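Local coordinates for protein acyl-coenzyme A oxidase acox-1.1 (Caenorhabditis elegans, PDB 5K3H) that catalyses the FAD-dependent, oxygen-consuming desaturation of acyl-CoAs to (2E)-enoyl-CoAs, the first step of peroxisomal beta-oxidation, at residues B[540-551]-B[566-577]. Residues are numbered along the deposited sequence; the frame is centred on the assembly and turned at random.
Sequences RLFIVEAFARRV and LLHLHVNYELLD
Leu567 wedges into the groove between Phe547 and Ala548, where segments 540-551 and 566-577 pack most tightly. Its CG stands anti to the backbone N (chi1 170°), which lays CD1 over one face of the Phe547 ring, a CH-pi contact 4.2 Å from the centroid, while CD2 rests against Ala548, 4.2 Å from CB. The edge of the same ring meets Leu566 CB and His570 CD2; the planes of the Phe547 and His570 rings are 55° apart. One turn nearer Arg540, Val544 CG1 touches Val571 CG1 at 3.7 Å, and Val544 CG2 leans on the imidazole of His570.

Toward Arg540 and Asp577 the helices stand farther apart, and polar groups and water take over; Asp577 is exposed and Arg540 partly so, while Glu574 is buried. Arg540, bent at chi3 (75°), reaches across to the other helix and uses NH2 twice, within its guanidinium plane: to Glu574 OE1 at 2.6 Å and to the anti lone pair of Asp577 OD2 at 2.6 Å. One water joins Arg540 NE to Glu574 OE1, another Arg540 O to His570 NE2. Glu574 also pairs through OE2 with Arg350. A leucine in place of Arg540 would probably cost Asp577 this partner and leave Glu574 with one cation fewer.

Helices 520-553 and 557-577 form an antiparallel helical hairpin, whose segment axes approach to 10.5 Å, in the C-terminal helical region of acyl-CoA oxidases, its charged end close to the ATP-binding residues Arg536 and Tyr581.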
ATOM      1  N   ARG B 540       6.205  -6.637 -19.665  1.00 19.98           N
ATOM      2  CA  ARG B 540       6.860  -5.330 -19.678  1.00 19.73           C
ATOM      3  C   ARG B 540       7.450  -5.015 -21.052  1.00 19.93           C
ATOM      4  O   ARG B 540       7.437  -3.854 -21.487  1.00 19.50           O
ATOM      5  CB  ARG B 540       7.926  -5.258 -18.578  1.00 19.55           C
ATOM      6  CG  ARG B 540       7.317  -5.379 -17.178  1.00 20.26           C
ATOM      7  CD  ARG B 540       8.333  -5.513 -16.059  1.00 20.55           C
ATOM      8  NE  ARG B 540       8.998  -4.256 -15.746  1.00 20.80           N
ATOM      9  CZ  ARG B 540       9.794  -4.075 -14.697  1.00 21.55           C
ATOM     10  NH1 ARG B 540      10.025  -5.067 -13.860  1.00 21.57           N
ATOM     11  NH2 ARG B 540      10.361  -2.906 -14.475  1.00 22.80           N
ATOM     12  N   LEU B 541       7.998  -6.018 -21.740  1.00 19.26           N
ATOM     13  CA  LEU B 541       8.502  -5.778 -23.091  1.00 19.69           C
ATOM     14  C   LEU B 541       7.391  -5.304 -24.026  1.00 20.08           C
ATOM     15  O   LEU B 541       7.588  -4.369 -24.814  1.00 19.66           O
ATOM     16  CB  LEU B 541       9.168  -7.040 -23.634  1.00 19.99           C
ATOM     17  CG  LEU B 541       9.319  -7.129 -25.156  1.00 20.06           C
ATOM     18  CD1 LEU B 541      10.310  -6.073 -25.672  1.00 20.19           C
ATOM     19  CD2 LEU B 541       9.754  -8.539 -25.537  1.00 20.35           C
ATOM     20  N   PHE B 542       6.211  -5.939 -23.951  1.00 20.62           N
ATOM     21  CA  PHE B 542       5.069  -5.511 -24.760  1.00 22.25           C
ATOM     22  C   PHE B 542       4.709  -4.059 -24.489  1.00 22.08           C
ATOM     23  O   PHE B 542       4.436  -3.294 -25.416  1.00 23.37           O
ATOM     24  CB  PHE B 542       3.842  -6.376 -24.494  1.00 23.82           C
ATOM     25  CG  PHE B 542       2.632  -5.919 -25.270  1.00 25.74           C
ATOM     26  CD1 PHE B 542       2.470  -6.281 -26.599  1.00 26.76           C
ATOM     27  CD2 PHE B 542       1.689  -5.078 -24.690  1.00 27.11           C
ATOM     28  CE1 PHE B 542       1.373  -5.854 -27.315  1.00 26.87           C
ATOM     29  CE2 PHE B 542       0.584  -4.640 -25.409  1.00 26.94           C
ATOM     30  CZ  PHE B 542       0.422  -5.029 -26.718  1.00 27.23           C
ATOM     31  N   ILE B 543       4.670  -3.672 -23.214  1.00 19.86           N
ATOM     32  CA  ILE B 543       4.269  -2.314 -22.860  1.00 20.42           C
ATOM     33  C   ILE B 543       5.228  -1.289 -23.466  1.00 20.58           C
ATOM     34  O   ILE B 543       4.799  -0.286 -24.047  1.00 20.07           O
ATOM     35  CB  ILE B 543       4.181  -2.190 -21.324  1.00 20.09           C
ATOM     36  CG1 ILE B 543       3.037  -3.057 -20.781  1.00 20.54           C
ATOM     37  CG2 ILE B 543       3.993  -0.731 -20.905  1.00 20.25           C
ATOM     38  CD1 ILE B 543       3.124  -3.355 -19.301  1.00 20.49           C
ATOM     39  N   VAL B 544       6.539  -1.541 -23.376  1.00 19.83           N
ATOM     40  CA  VAL B 544       7.529  -0.659 -23.998  1.00 20.11           C
ATOM     41  C   VAL B 544       7.304  -0.560 -25.507  1.00 21.59           C
ATOM     42  O   VAL B 544       7.396   0.526 -26.091  1.00 24.68           O
ATOM     43  CB  VAL B 544       8.958  -1.139 -23.683  1.00 19.53           C
ATOM     44  CG1 VAL B 544       9.963  -0.323 -24.490  1.00 18.93           C
ATOM     45  CG2 VAL B 544       9.239  -1.090 -22.191  1.00 19.08           C
ATOM     46  N   GLU B 545       7.075  -1.697 -26.175  1.00 22.96           N
ATOM     47  CA  GLU B 545       6.923  -1.661 -27.633  1.00 23.56           C
ATOM     48  C   GLU B 545       5.663  -0.904 -28.051  1.00 22.07           C
ATOM     49  O   GLU B 545       5.666  -0.201 -29.072  1.00 21.80           O
ATOM     50  CB  GLU B 545       6.899  -3.078 -28.213  1.00 24.10           C
ATOM     51  CG  GLU B 545       8.216  -3.828 -28.109  1.00 25.64           C
ATOM     52  CD  GLU B 545       8.274  -5.060 -29.005  1.00 26.86           C
ATOM     53  OE1 GLU B 545       8.324  -4.914 -30.245  1.00 28.08           O
ATOM     54  OE2 GLU B 545       8.284  -6.185 -28.473  1.00 31.81           O
ATOM     55  N   ALA B 546       4.560  -1.054 -27.301  1.00 23.19           N
ATOM     56  CA  ALA B 546       3.357  -0.300 -27.641  1.00 23.36           C
ATOM     57  C   ALA B 546       3.563   1.198 -27.430  1.00 23.21           C
ATOM     58  O   ALA B 546       3.136   2.017 -28.252  1.00 24.18           O
ATOM     59  CB  ALA B 546       2.177  -0.802 -26.813  1.00 23.56           C
ATOM     60  N   PHE B 547       4.276   1.569 -26.368  1.00 21.17           N
ATOM     61  CA  PHE B 547       4.604   2.971 -26.150  1.00 20.47           C
ATOM     62  C   PHE B 547       5.452   3.509 -27.299  1.00 20.51           C
ATOM     63  O   PHE B 547       5.176   4.593 -27.833  1.00 20.45           O
ATOM     64  CB  PHE B 547       5.318   3.117 -24.803  1.00 20.59           C
ATOM     65  CG  PHE B 547       5.353   4.521 -24.263  1.00 20.85           C
ATOM     66  CD1 PHE B 547       4.879   5.597 -25.007  1.00 20.94           C
ATOM     67  CD2 PHE B 547       5.951   4.779 -23.040  1.00 20.35           C
ATOM     68  CE1 PHE B 547       4.943   6.893 -24.507  1.00 21.03           C
ATOM     69  CE2 PHE B 547       6.021   6.079 -22.540  1.00 20.70           C
ATOM     70  CZ  PHE B 547       5.524   7.129 -23.269  1.00 20.49           C
ATOM     71  N   ALA B 548       6.513   2.780 -27.674  1.00 21.59           N
ATOM     72  CA  ALA B 548       7.359   3.222 -28.782  1.00 22.11           C
ATOM     73  C   ALA B 548       6.576   3.292 -30.090  1.00 22.74           C
ATOM     74  O   ALA B 548       6.730   4.240 -30.869  1.00 21.66           O
ATOM     75  CB  ALA B 548       8.559   2.284 -28.932  1.00 22.08           C
ATOM     76  N   ARG B 549       5.713   2.305 -30.336  1.00 22.43           N
ATOM     77  CA  ARG B 549       4.883   2.304 -31.534  1.00 24.51           C
ATOM     78  C   ARG B 549       4.047   3.571 -31.618  1.00 24.39           C
ATOM     79  O   ARG B 549       4.034   4.252 -32.647  1.00 23.75           O
ATOM     80  CB  ARG B 549       3.985   1.073 -31.521  1.00 26.74           C
ATOM     81  CG  ARG B 549       3.975   0.211 -32.760  1.00 29.00           C
ATOM     82  CD  ARG B 549       3.245  -1.104 -32.467  1.00 31.44           C
ATOM     83  NE  ARG B 549       4.166  -2.228 -32.336  1.00 32.38           N
ATOM     84  CZ  ARG B 549       4.285  -3.003 -31.264  1.00 33.33           C
ATOM     85  NH1 ARG B 549       3.536  -2.802 -30.191  1.00 33.72           N
ATOM     86  NH2 ARG B 549       5.164  -3.998 -31.276  1.00 33.85           N
ATOM     87  N   ARG B 550       3.375   3.930 -30.520  1.00 23.27           N
ATOM     88  CA  ARG B 550       2.523   5.118 -30.522  1.00 23.36           C
ATOM     89  C   ARG B 550       3.319   6.380 -30.841  1.00 24.19           C
ATOM     90  O   ARG B 550       2.884   7.203 -31.663  1.00 25.37           O
ATOM     91  CB  ARG B 550       1.817   5.272 -29.171  1.00 23.03           C
ATOM     92  CG  ARG B 550       1.093   6.604 -28.994  1.00 23.30           C
ATOM     93  CD  ARG B 550      -0.055   6.765 -29.998  1.00 23.29           C
ATOM     94  NE  ARG B 550      -1.119   5.834 -29.661  1.00 23.40           N
ATOM     95  CZ  ARG B 550      -2.238   6.159 -29.028  1.00 23.15           C
ATOM     96  NH1 ARG B 550      -2.473   7.414 -28.682  1.00 23.07           N
ATOM     97  NH2 ARG B 550      -3.127   5.222 -28.741  1.00 22.74           N
ATOM     98  N   VAL B 551       4.509   6.529 -30.238  1.00 22.78           N
ATOM     99  CA  VAL B 551       5.291   7.745 -30.454  1.00 24.02           C
ATOM    100  C   VAL B 551       5.651   7.906 -31.922  1.00 25.84           C
ATOM    101  O   VAL B 551       5.591   9.013 -32.467  1.00 27.40           O
ATOM    102  CB  VAL B 551       6.548   7.743 -29.572  1.00 23.67           C
ATOM    103  CG1 VAL B 551       7.448   8.879 -29.978  1.00 23.74           C
ATOM    104  CG2 VAL B 551       6.161   7.882 -28.115  1.00 23.23           C
ATOM    105  N   LEU B 566       9.241  11.323 -22.536  1.00 18.05           N
ATOM    106  CA  LEU B 566       8.653  10.381 -21.586  1.00 18.91           C
ATOM    107  C   LEU B 566       9.124   8.975 -21.872  1.00 18.95           C
ATOM    108  O   LEU B 566       9.514   8.247 -20.948  1.00 18.01           O
ATOM    109  CB  LEU B 566       7.118  10.401 -21.660  1.00 18.73           C
ATOM    110  CG  LEU B 566       6.313  10.994 -20.514  1.00 19.45           C
ATOM    111  CD1 LEU B 566       4.892  10.463 -20.491  1.00 19.55           C
ATOM    112  CD2 LEU B 566       7.007  10.720 -19.216  1.00 19.40           C
ATOM    113  N   LEU B 567       9.119   8.588 -23.159  1.00 20.03           N
ATOM    114  CA  LEU B 567       9.494   7.229 -23.543  1.00 19.72           C
ATOM    115  C   LEU B 567      10.941   6.927 -23.183  1.00 19.04           C
ATOM    116  O   LEU B 567      11.250   5.828 -22.697  1.00 19.41           O
ATOM    117  CB  LEU B 567       9.291   7.032 -25.041  1.00 20.47           C
ATOM    118  CG  LEU B 567       9.891   5.721 -25.563  1.00 21.46           C
ATOM    119  CD1 LEU B 567       9.191   4.455 -25.042  1.00 22.02           C
ATOM    120  CD2 LEU B 567       9.921   5.764 -27.066  1.00 22.14           C
ATOM    121  N   HIS B 568      11.837   7.900 -23.393  1.00 20.14           N
ATOM    122  CA  HIS B 568      13.245   7.697 -23.067  1.00 19.72           C
ATOM    123  C   HIS B 568      13.452   7.560 -21.575  1.00 19.21           C
ATOM    124  O   HIS B 568      14.340   6.815 -21.145  1.00 19.16           O
ATOM    125  CB  HIS B 568      14.110   8.836 -23.596  1.00 19.72           C
ATOM    126  CG  HIS B 568      14.542   8.650 -25.007  1.00 19.50           C
ATOM    127  ND1 HIS B 568      13.792   9.086 -26.083  1.00 20.01           N
ATOM    128  CD2 HIS B 568      15.610   7.999 -25.526  1.00 19.53           C
ATOM    129  CE1 HIS B 568      14.405   8.749 -27.202  1.00 20.27           C
ATOM    130  NE2 HIS B 568      15.507   8.084 -26.891  1.00 20.18           N
ATOM    131  N   LEU B 569      12.681   8.301 -20.771  1.00 17.43           N
ATOM    132  CA  LEU B 569      12.698   8.079 -19.324  1.00 17.16           C
ATOM    133  C   LEU B 569      12.242   6.664 -18.982  1.00 17.20           C
ATOM    134  O   LEU B 569      12.888   5.955 -18.193  1.00 17.13           O
ATOM    135  CB  LEU B 569      11.795   9.096 -18.629  1.00 16.84           C
ATOM    136  CG  LEU B 569      11.654   8.990 -17.104  1.00 16.92           C
ATOM    137  CD1 LEU B 569      13.017   9.147 -16.401  1.00 17.30           C
ATOM    138  CD2 LEU B 569      10.661  10.009 -16.595  1.00 17.01           C
ATOM    139  N   HIS B 570      11.136   6.233 -19.598  1.00 17.70           N
ATOM    140  CA  HIS B 570      10.570   4.915 -19.340  1.00 17.95           C
ATOM    141  C   HIS B 570      11.585   3.809 -19.613  1.00 18.21           C
ATOM    142  O   HIS B 570      11.832   2.952 -18.754  1.00 18.10           O
ATOM    143  CB  HIS B 570       9.304   4.743 -20.195  1.00 17.90           C
ATOM    144  CG  HIS B 570       8.517   3.495 -19.909  1.00 17.83           C
ATOM    145  ND1 HIS B 570       7.946   3.234 -18.682  1.00 18.08           N
ATOM    146  CD2 HIS B 570       8.173   2.457 -20.710  1.00 18.15           C
ATOM    147  CE1 HIS B 570       7.310   2.077 -18.730  1.00 17.94           C
ATOM    148  NE2 HIS B 570       7.428   1.588 -19.951  1.00 18.19           N
ATOM    149  N   VAL B 571      12.174   3.788 -20.810  1.00 17.30           N
ATOM    150  CA  VAL B 571      13.038   2.653 -21.135  1.00 18.29           C
ATOM    151  C   VAL B 571      14.277   2.635 -20.240  1.00 18.33           C
ATOM    152  O   VAL B 571      14.738   1.562 -19.837  1.00 18.38           O
ATOM    153  CB  VAL B 571      13.402   2.649 -22.634  1.00 18.72           C
ATOM    154  CG1 VAL B 571      12.165   2.419 -23.488  1.00 18.62           C
ATOM    155  CG2 VAL B 571      14.089   3.967 -23.033  1.00 19.55           C
ATOM    156  N   ASN B 572      14.791   3.802 -19.838  1.00 18.58           N
ATOM    157  CA  ASN B 572      15.948   3.804 -18.938  1.00 18.26           C
ATOM    158  C   ASN B 572      15.576   3.412 -17.512  1.00 18.18           C
ATOM    159  O   ASN B 572      16.329   2.684 -16.853  1.00 17.83           O
ATOM    160  CB  ASN B 572      16.643   5.161 -18.951  1.00 17.83           C
ATOM    161  CG  ASN B 572      17.499   5.340 -20.171  1.00 17.76           C
ATOM    162  OD1 ASN B 572      18.562   4.718 -20.280  1.00 17.67           O
ATOM    163  ND2 ASN B 572      17.075   6.217 -21.085  1.00 17.83           N
ATOM    164  N   TYR B 573      14.442   3.908 -17.002  1.00 18.23           N
ATOM    165  CA  TYR B 573      14.000   3.506 -15.670  1.00 18.53           C
ATOM    166  C   TYR B 573      13.687   2.015 -15.621  1.00 19.23           C
ATOM    167  O   TYR B 573      14.112   1.304 -14.702  1.00 19.28           O
ATOM    168  CB  TYR B 573      12.776   4.312 -15.274  1.00 18.25           C
ATOM    169  CG  TYR B 573      12.327   4.055 -13.866  1.00 17.54           C
ATOM    170  CD1 TYR B 573      12.882   4.770 -12.806  1.00 17.22           C
ATOM    171  CD2 TYR B 573      11.376   3.091 -13.581  1.00 17.25           C
ATOM    172  CE1 TYR B 573      12.480   4.549 -11.507  1.00 17.28           C
ATOM    173  CE2 TYR B 573      10.972   2.866 -12.279  1.00 17.01           C
ATOM    174  CZ  TYR B 573      11.527   3.604 -11.256  1.00 16.92           C
ATOM    175  OH  TYR B 573      11.135   3.393  -9.961  1.00 17.38           O
ATOM    176  N   GLU B 574      12.918   1.525 -16.598  1.00 18.48           N
ATOM    177  CA  GLU B 574      12.546   0.118 -16.604  1.00 19.33           C
ATOM    178  C   GLU B 574      13.765  -0.772 -16.816  1.00 18.76           C
ATOM    179  O   GLU B 574      13.854  -1.855 -16.230  1.00 19.66           O
ATOM    180  CB  GLU B 574      11.484  -0.132 -17.675  1.00 20.92           C
ATOM    181  CG  GLU B 574      10.184   0.663 -17.475  1.00 22.30           C
ATOM    182  CD  GLU B 574       9.463   0.319 -16.167  1.00 25.29           C
ATOM    183  OE1 GLU B 574       9.413  -0.888 -15.817  1.00 28.52           O
ATOM    184  OE2 GLU B 574       8.932   1.246 -15.487  1.00 24.20           O
ATOM    185  N   LEU B 575      14.719  -0.344 -17.649  1.00 21.65           N
ATOM    186  CA  LEU B 575      15.921  -1.158 -17.840  1.00 21.34           C
ATOM    187  C   LEU B 575      16.778  -1.198 -16.580  1.00 22.16           C
ATOM    188  O   LEU B 575      17.279  -2.264 -16.201  1.00 20.92           O
ATOM    189  CB  LEU B 575      16.742  -0.661 -19.031  1.00 20.67           C
ATOM    190  CG  LEU B 575      18.040  -1.437 -19.352  1.00 20.59           C
ATOM    191  CD1 LEU B 575      17.805  -2.968 -19.531  1.00 19.76           C
ATOM    192  CD2 LEU B 575      18.758  -0.815 -20.582  1.00 20.39           C
ATOM    193  N   LEU B 576      16.968  -0.057 -15.911  1.00 19.59           N
ATOM    194  CA  LEU B 576      17.687  -0.084 -14.640  1.00 21.06           C
ATOM    195  C   LEU B 576      16.985  -0.991 -13.645  1.00 20.69           C
ATOM    196  O   LEU B 576      17.645  -1.674 -12.855  1.00 21.43           O
ATOM    197  CB  LEU B 576      17.836   1.331 -14.085  1.00 23.38           C
ATOM    198  CG  LEU B 576      18.995   1.658 -13.122  1.00 26.36           C
ATOM    199  CD1 LEU B 576      20.376   1.361 -13.703  1.00 27.64           C
ATOM    200  CD2 LEU B 576      18.912   3.120 -12.720  1.00 26.40           C
ATOM    201  N   ASP B 577      15.649  -1.048 -13.709  1.00 21.30           N
ATOM    202  CA  ASP B 577      14.870  -1.861 -12.783  1.00 20.88           C
ATOM    203  C   ASP B 577      15.141  -3.346 -12.931  1.00 19.70           C
ATOM    204  O   ASP B 577      15.083  -4.075 -11.935  1.00 19.21           O
ATOM    205  CB  ASP B 577      13.382  -1.611 -12.997  1.00 21.89           C
ATOM    206  CG  ASP B 577      12.527  -2.180 -11.878  1.00 23.24           C
ATOM    207  OD1 ASP B 577      12.999  -2.140 -10.725  1.00 23.16           O
ATOM    208  OD2 ASP B 577      11.402  -2.679 -12.149  1.00 26.41           O
TER
HETATM  209  O   HOH W   1       7.037  -1.342 -19.774  1.00 20.02           O
HETATM  210  O   HOH W   2       8.129  -2.154 -17.472  1.00 22.38           O